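Local structure of 5'-tyrosyl-DNA phosphodiesterase (Caenorhabditis elegans, 4FVA) at residues S15-N20 / D46-Q51; N167-E172 / M213-L218. The protein belongs to the endonuclease/exonuclease/phosphatase family of the DNase I-like clan and carries a bound magnesium ion. One frame throughout, in Å; residues are numbered along the deposited sequence.

How the interactions relate
Both contacts are largely buried, but the centre of interaction 1 is about 5 Å from the centre of the chain, that of interaction 2 about 12 Å. Interaction 1 joins two neighbouring parallel strands of one sheet and rests on regular backbone bonds with apolar side chains on both faces. Interaction 2 sets an irregular loop against a broken strand of the other sheet; its main-chain bonding is sparse, and arginine side chains, a phenylalanine ring and a water do much of the work. The two meet where Leu218 packs on Val16 and Phe49, so the sheets face each other here, and Asp216 lies beside Asn20.

Interaction 1 of 2, residues S15-N20 / D46-Q51; sequences SVMSWN and DILFLQ
Ser15 and Asp46 open the pairing of strands 13-20 and 47-53 with side-chain bonds: Ser15 N donates to Asp46 OD2 (2.9 Å) on the anti side of the carboxylate, and Asp46 N donates to Ser15 OG at 2.9 Å. Beyond them the strands run parallel, 12° apart. The backbone bonds Ile47 N to Ser15 O, Met17 N to Ile47 O, Phe49 N to Met17 O (2.7 Å), Trp19 N to Phe49 O and Gln51 N to Trp19 O follow, and CA-H...O contacts fill the intervals.

Apolar packing divides between the faces. Met17 and Leu48 lie side by side, Met17 CG 3.6 Å from Leu48 CD1; strand 13-20, helix 29-43 and strand 47-53 form a beta-alpha-beta crossover of the DNase I-like fold, and the helix packs on this face. On the other face Val16 CG2 meets Ile47 CB, and strand 118-126 of the second sheet covers Ile47 and Phe49.

A polar group closes the C-terminal end. The Gln51 chain bends at chi2 (86°) back over strand 13-20, and NE2 donates to Ser18 OG (3.0 Å) near its amide plane; NE2 also donates to Asn124 OD1. One water accepts from Ser18 OG and donates to Gln51 OE1, both 2.7 Å.

These bonds set the Gln51 amide beside Asn20, whose OD1 accepts from Asp22 N and whose ND2 bonds Asp165 OD2 and Glu52 OE2; Asp22 and Glu52 form the magnesium site.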
loop_
_atom_site.group_PDB
_atom_site.type_symbol
_atom_site.label_atom_id
_atom_site.label_comp_id
_atom_site.label_asym_id
_atom_site.label_seq_id
_atom_site.Cartn_x
_atom_site.Cartn_y
_atom_site.Cartn_z
ATOM N N SER A 15 -4.783 11.306 4.169
ATOM C CA SER A 15 -5.157 10.291 3.183
ATOM C C SER A 15 -3.985 9.364 2.846
ATOM O O SER A 15 -2.855 9.814 2.612
ATOM C CB SER A 15 -5.705 10.935 1.905
ATOM O OG SER A 15 -4.739 11.785 1.319
ATOM N N VAL A 16 -4.262 8.065 2.813
ATOM C CA VAL A 16 -3.233 7.091 2.501
ATOM C C VAL A 16 -3.702 6.259 1.324
ATOM O O VAL A 16 -4.814 5.711 1.334
ATOM C CB VAL A 16 -2.934 6.167 3.682
ATOM C CG1 VAL A 16 -1.788 5.200 3.311
ATOM C CG2 VAL A 16 -2.576 6.981 4.928
ATOM N N MET A 17 -2.854 6.189 0.306
ATOM C CA MET A 17 -3.136 5.435 -0.907
ATOM C C MET A 17 -2.089 4.338 -1.025
ATOM O O MET A 17 -0.923 4.560 -0.682
ATOM C CB MET A 17 -3.075 6.360 -2.125
ATOM C CG MET A 17 -3.290 5.651 -3.464
ATOM S SD MET A 17 -3.485 6.886 -4.747
ATOM C CE MET A 17 -3.203 5.894 -6.209
ATOM N N SER A 18 -2.510 3.149 -1.465
ATOM C CA SER A 18 -1.592 2.018 -1.665
ATOM C C SER A 18 -1.863 1.351 -3.006
ATOM O O SER A 18 -3.030 1.153 -3.379
ATOM C CB SER A 18 -1.727 0.997 -0.538
ATOM O OG SER A 18 -0.850 -0.101 -0.744
ATOM N N TRP A 19 -0.802 0.984 -3.721
ATOM C CA TRP A 19 -0.959 0.490 -5.086
ATOM C C TRP A 19 0.171 -0.432 -5.505
ATOM O O TRP A 19 1.347 -0.053 -5.471
ATOM C CB TRP A 19 -1.015 1.676 -6.053
ATOM C CG TRP A 19 -1.748 1.428 -7.335
ATOM C CD1 TRP A 19 -2.281 0.236 -7.783
ATOM C CD2 TRP A 19 -2.047 2.405 -8.343
ATOM N NE1 TRP A 19 -2.888 0.425 -8.999
ATOM C CE2 TRP A 19 -2.767 1.744 -9.365
ATOM C CE3 TRP A 19 -1.786 3.776 -8.474
ATOM C CZ2 TRP A 19 -3.238 2.415 -10.503
ATOM C CZ3 TRP A 19 -2.247 4.442 -9.608
ATOM C CH2 TRP A 19 -2.968 3.754 -10.611
ATOM N N ASN A 20 -0.193 -1.648 -5.899
ATOM C CA ASN A 20 0.756 -2.523 -6.566
ATOM C C ASN A 20 0.725 -2.122 -8.024
ATOM O O ASN A 20 -0.300 -2.304 -8.693
ATOM C CB ASN A 20 0.379 -3.992 -6.364
ATOM C CG ASN A 20 1.278 -4.938 -7.137
ATOM O OD1 ASN A 20 1.746 -4.606 -8.226
ATOM N ND2 ASN A 20 1.534 -6.117 -6.568
ATOM N N ASP A 46 -1.919 12.213 0.805
ATOM C CA ASP A 46 -0.844 12.735 1.644
ATOM C C ASP A 46 0.297 11.744 1.716
ATOM O O ASP A 46 1.475 12.121 1.781
ATOM C CB ASP A 46 -1.340 13.016 3.064
ATOM C CG ASP A 46 -2.426 14.076 3.101
ATOM O OD1 ASP A 46 -2.203 15.171 2.545
ATOM O OD2 ASP A 46 -3.498 13.811 3.680
ATOM N N ILE A 47 -0.069 10.467 1.705
ATOM C CA ILE A 47 0.891 9.389 1.871
ATOM C C ILE A 47 0.584 8.326 0.825
ATOM O O ILE A 47 -0.575 7.980 0.610
ATOM C CB ILE A 47 0.805 8.780 3.287
ATOM C CG1 ILE A 47 1.182 9.831 4.343
ATOM C CG2 ILE A 47 1.712 7.555 3.421
ATOM C CD1 ILE A 47 0.756 9.440 5.748
ATOM N N LEU A 48 1.619 7.824 0.167
ATOM C CA LEU A 48 1.426 6.828 -0.873
ATOM C C LEU A 48 2.362 5.645 -0.692
ATOM O O LEU A 48 3.577 5.824 -0.600
ATOM C CB LEU A 48 1.626 7.463 -2.256
ATOM C CG LEU A 48 1.663 6.534 -3.474
ATOM C CD1 LEU A 48 0.252 5.955 -3.749
ATOM C CD2 LEU A 48 2.199 7.272 -4.711
ATOM N N PHE A 49 1.782 4.445 -0.621
ATOM C CA PHE A 49 2.532 3.189 -0.631
ATOM C C PHE A 49 2.541 2.574 -2.034
ATOM O O PHE A 49 1.483 2.412 -2.633
ATOM C CB PHE A 49 1.870 2.172 0.309
ATOM C CG PHE A 49 1.991 2.496 1.776
ATOM C CD1 PHE A 49 2.671 3.619 2.218
ATOM C CD2 PHE A 49 1.407 1.652 2.723
ATOM C CE1 PHE A 49 2.787 3.894 3.589
ATOM C CE2 PHE A 49 1.513 1.920 4.092
ATOM C CZ PHE A 49 2.208 3.044 4.526
ATOM N N LEU A 50 3.712 2.200 -2.549
ATOM C CA LEU A 50 3.787 1.447 -3.812
ATOM C C LEU A 50 4.440 0.085 -3.594
ATOM O O LEU A 50 5.330 -0.044 -2.748
ATOM C CB LEU A 50 4.600 2.208 -4.863
ATOM C CG LEU A 50 4.116 3.620 -5.216
ATOM C CD1 LEU A 50 5.077 4.252 -6.220
ATOM C CD2 LEU A 50 2.693 3.543 -5.793
ATOM N N GLN A 51 4.008 -0.909 -4.371
ATOM C CA GLN A 51 4.658 -2.211 -4.420
ATOM C C GLN A 51 4.930 -2.611 -5.874
ATOM O O GLN A 51 4.292 -2.095 -6.801
ATOM C CB GLN A 51 3.807 -3.281 -3.718
ATOM C CG GLN A 51 3.322 -2.905 -2.329
ATOM C CD GLN A 51 2.022 -2.121 -2.333
ATOM O OE1 GLN A 51 1.150 -2.350 -3.182
ATOM N NE2 GLN A 51 1.882 -1.186 -1.371
HETATM O O HOH W 1 -1.437 -2.061 -2.522
#

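Interaction 2 of 2, residues N167-E172 / M213-L218; sequences NLRDEE and MRFDRL
Phe215 puts its ring between its own segment and residues 167-169: Asn167 OD1 sits 3.8 Å above the centre of one face, Met213 CB covers the opposite face, and Leu168 O meets the edge, 3.4 Å from Phe215 CD1. Phe215 CE1 lies over one face of the Arg169 guanidinium, offset toward its rim and 3.7 Å from CZ, with the planes 53° apart, too steep for a flat stack. Met213, bent at chi2 and chi3, brings CE to 3.4 Å from Arg169 CD.

The contact fastens the loop after strand 159-163 to the broken strand 212-221, in the second sheet of the DNase I-like fold. Asn167 ND2 bonds Leu127 O and a malonate ion.

Among the polar links, Asn167 N to Phe215 O is weak, while a water donates to Leu168 O and accepts from Arg214 N. Arg217, extended from CG to NE, lies with Leu168 CB over one guanidinium face and Arg214 NH2 over the other. Its NE donates to Arg214 O (2.9 Å, 172°), which fixes the group's rotation, and its NH2 forms a salt bridge with OD2 of the poorly ordered Asp170 (3.3 Å). The close pair of arginines is probably eased by Asp170 and by Asp182, which forms a salt bridge with Arg214 NH1.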
loop_
_atom_site.group_PDB
_atom_site.type_symbol
_atom_site.label_atom_id
_atom_site.label_comp_id
_atom_site.label_asym_id
_atom_site.label_seq_id
_atom_site.Cartn_x
_atom_site.Cartn_y
_atom_site.Cartn_z
ATOM N N ASN A 167 -1.675 -9.911 -0.324
ATOM C CA ASN A 167 -1.913 -11.196 -0.991
ATOM C C ASN A 167 -2.752 -12.167 -0.174
ATOM O O ASN A 167 -2.596 -13.390 -0.297
ATOM C CB ASN A 167 -0.591 -11.857 -1.386
ATOM C CG ASN A 167 -0.118 -11.422 -2.760
ATOM O OD1 ASN A 167 -0.902 -11.395 -3.710
ATOM N ND2 ASN A 167 1.155 -11.051 -2.865
ATOM N N LEU A 168 -3.646 -11.618 0.644
ATOM C CA LEU A 168 -4.403 -12.408 1.614
ATOM C C LEU A 168 -5.681 -13.008 1.053
ATOM O O LEU A 168 -6.365 -12.393 0.225
ATOM C CB LEU A 168 -4.766 -11.559 2.847
ATOM C CG LEU A 168 -3.679 -11.190 3.871
ATOM C CD1 LEU A 168 -4.204 -10.198 4.935
ATOM C CD2 LEU A 168 -3.076 -12.432 4.531
ATOM N N ARG A 169 -5.979 -14.228 1.489
ATOM C CA ARG A 169 -7.350 -14.722 1.484
ATOM C C ARG A 169 -7.822 -14.493 2.928
ATOM O O ARG A 169 -7.020 -14.614 3.856
ATOM C CB ARG A 169 -7.377 -16.202 1.110
ATOM C CG ARG A 169 -6.055 -16.728 0.524
ATOM C CD ARG A 169 -5.888 -16.418 -0.964
ATOM N NE ARG A 169 -4.565 -15.871 -1.280
ATOM C CZ ARG A 169 -3.924 -16.056 -2.435
ATOM N NH1 ARG A 169 -4.474 -16.791 -3.394
ATOM N NH2 ARG A 169 -2.722 -15.511 -2.634
ATOM N N ASP A 170 -9.088 -14.135 3.137
ATOM C CA ASP A 170 -9.540 -13.751 4.489
ATOM C C ASP A 170 -9.250 -14.765 5.608
ATOM O O ASP A 170 -8.986 -14.376 6.751
ATOM C CB ASP A 170 -11.021 -13.364 4.498
ATOM C CG ASP A 170 -11.226 -11.870 4.299
ATOM O OD1 ASP A 170 -11.018 -11.115 5.278
ATOM O OD2 ASP A 170 -11.587 -11.448 3.180
ATOM N N GLU A 171 -9.322 -16.054 5.293
ATOM C CA GLU A 171 -9.077 -17.090 6.289
ATOM C C GLU A 171 -7.623 -17.079 6.758
ATOM O O GLU A 171 -7.271 -17.764 7.719
ATOM C CB GLU A 171 -9.424 -18.462 5.717
ATOM C CG GLU A 171 -8.560 -18.870 4.535
ATOM C CD GLU A 171 -8.876 -18.072 3.279
ATOM O OE1 GLU A 171 -9.636 -17.082 3.372
ATOM O OE2 GLU A 171 -8.375 -18.446 2.198
ATOM N N GLU A 172 -6.772 -16.336 6.054
ATOM C CA GLU A 172 -5.353 -16.265 6.401
ATOM C C GLU A 172 -5.036 -15.215 7.475
ATOM O O GLU A 172 -3.954 -15.241 8.067
ATOM C CB GLU A 172 -4.494 -16.013 5.154
ATOM C CG GLU A 172 -4.502 -17.155 4.142
ATOM C CD GLU A 172 -3.730 -16.830 2.859
ATOM O OE1 GLU A 172 -3.568 -15.630 2.529
ATOM O OE2 GLU A 172 -3.284 -17.782 2.179
ATOM N N MET A 213 -10.145 -10.895 -5.469
ATOM C CA MET A 213 -9.537 -10.939 -4.144
ATOM C C MET A 213 -9.357 -9.552 -3.555
ATOM O O MET A 213 -9.235 -8.561 -4.278
ATOM C CB MET A 213 -8.190 -11.671 -4.191
ATOM C CG MET A 213 -8.279 -13.066 -4.793
ATOM S SD MET A 213 -9.246 -14.150 -3.721
ATOM C CE MET A 213 -8.153 -14.333 -2.316
ATOM N N ARG A 214 -9.372 -9.483 -2.227
ATOM C CA ARG A 214 -9.059 -8.254 -1.533
ATOM C C ARG A 214 -7.640 -8.355 -1.013
ATOM O O ARG A 214 -7.412 -8.435 0.197
ATOM C CB ARG A 214 -10.052 -8.006 -0.400
ATOM C CG ARG A 214 -9.896 -6.643 0.244
ATOM C CD ARG A 214 -11.152 -6.241 1.011
ATOM N NE ARG A 214 -11.281 -6.928 2.296
ATOM C CZ ARG A 214 -10.744 -6.490 3.432
ATOM N NH1 ARG A 214 -10.014 -5.373 3.439
ATOM N NH2 ARG A 214 -10.924 -7.168 4.560
ATOM N N PHE A 215 -6.700 -8.331 -1.951
ATOM C CA PHE A 215 -5.284 -8.520 -1.678
ATOM C C PHE A 215 -4.682 -7.291 -1.010
ATOM O O PHE A 215 -3.771 -7.394 -0.200
ATOM C CB PHE A 215 -4.534 -8.788 -2.989
ATOM C CG PHE A 215 -4.667 -10.207 -3.514
ATOM C CD1 PHE A 215 -4.967 -11.262 -2.665
ATOM C CD2 PHE A 215 -4.461 -10.477 -4.874
ATOM C CE1 PHE A 215 -5.067 -12.565 -3.160
ATOM C CE2 PHE A 215 -4.560 -11.777 -5.378
ATOM C CZ PHE A 215 -4.865 -12.819 -4.518
ATOM N N ASP A 216 -5.181 -6.122 -1.388
ATOM C CA ASP A 216 -4.601 -4.875 -0.936
ATOM C C ASP A 216 -5.399 -4.313 0.233
ATOM O O ASP A 216 -6.607 -4.119 0.131
ATOM C CB ASP A 216 -4.555 -3.904 -2.113
ATOM C CG ASP A 216 -3.865 -4.513 -3.321
ATOM O OD1 ASP A 216 -2.624 -4.488 -3.338
ATOM O OD2 ASP A 216 -4.549 -5.046 -4.234
ATOM N N ARG A 217 -4.725 -4.070 1.351
ATOM C CA ARG A 217 -5.427 -3.639 2.557
ATOM C C ARG A 217 -4.630 -2.609 3.333
ATOM O O ARG A 217 -3.405 -2.526 3.210
ATOM C CB ARG A 217 -5.724 -4.834 3.473
ATOM C CG ARG A 217 -6.466 -5.983 2.783
ATOM C CD ARG A 217 -6.879 -7.065 3.773
ATOM N NE ARG A 217 -7.420 -8.247 3.087
ATOM C CZ ARG A 217 -8.028 -9.261 3.699
ATOM N NH1 ARG A 217 -8.183 -9.251 5.019
ATOM N NH2 ARG A 217 -8.484 -10.285 2.994
ATOM N N LEU A 218 -5.342 -1.834 4.140
ATOM C CA LEU A 218 -4.726 -0.857 5.023
ATOM C C LEU A 218 -5.313 -1.018 6.414
ATOM O O LEU A 218 -6.534 -0.999 6.584
ATOM C CB LEU A 218 -4.996 0.561 4.512
ATOM C CG LEU A 218 -3.958 1.058 3.508
ATOM C CD1 LEU A 218 -4.411 2.363 2.838
ATOM C CD2 LEU A 218 -2.594 1.224 4.209
HETATM O O HOH W 2 -9.020 -11.742 -0.240
#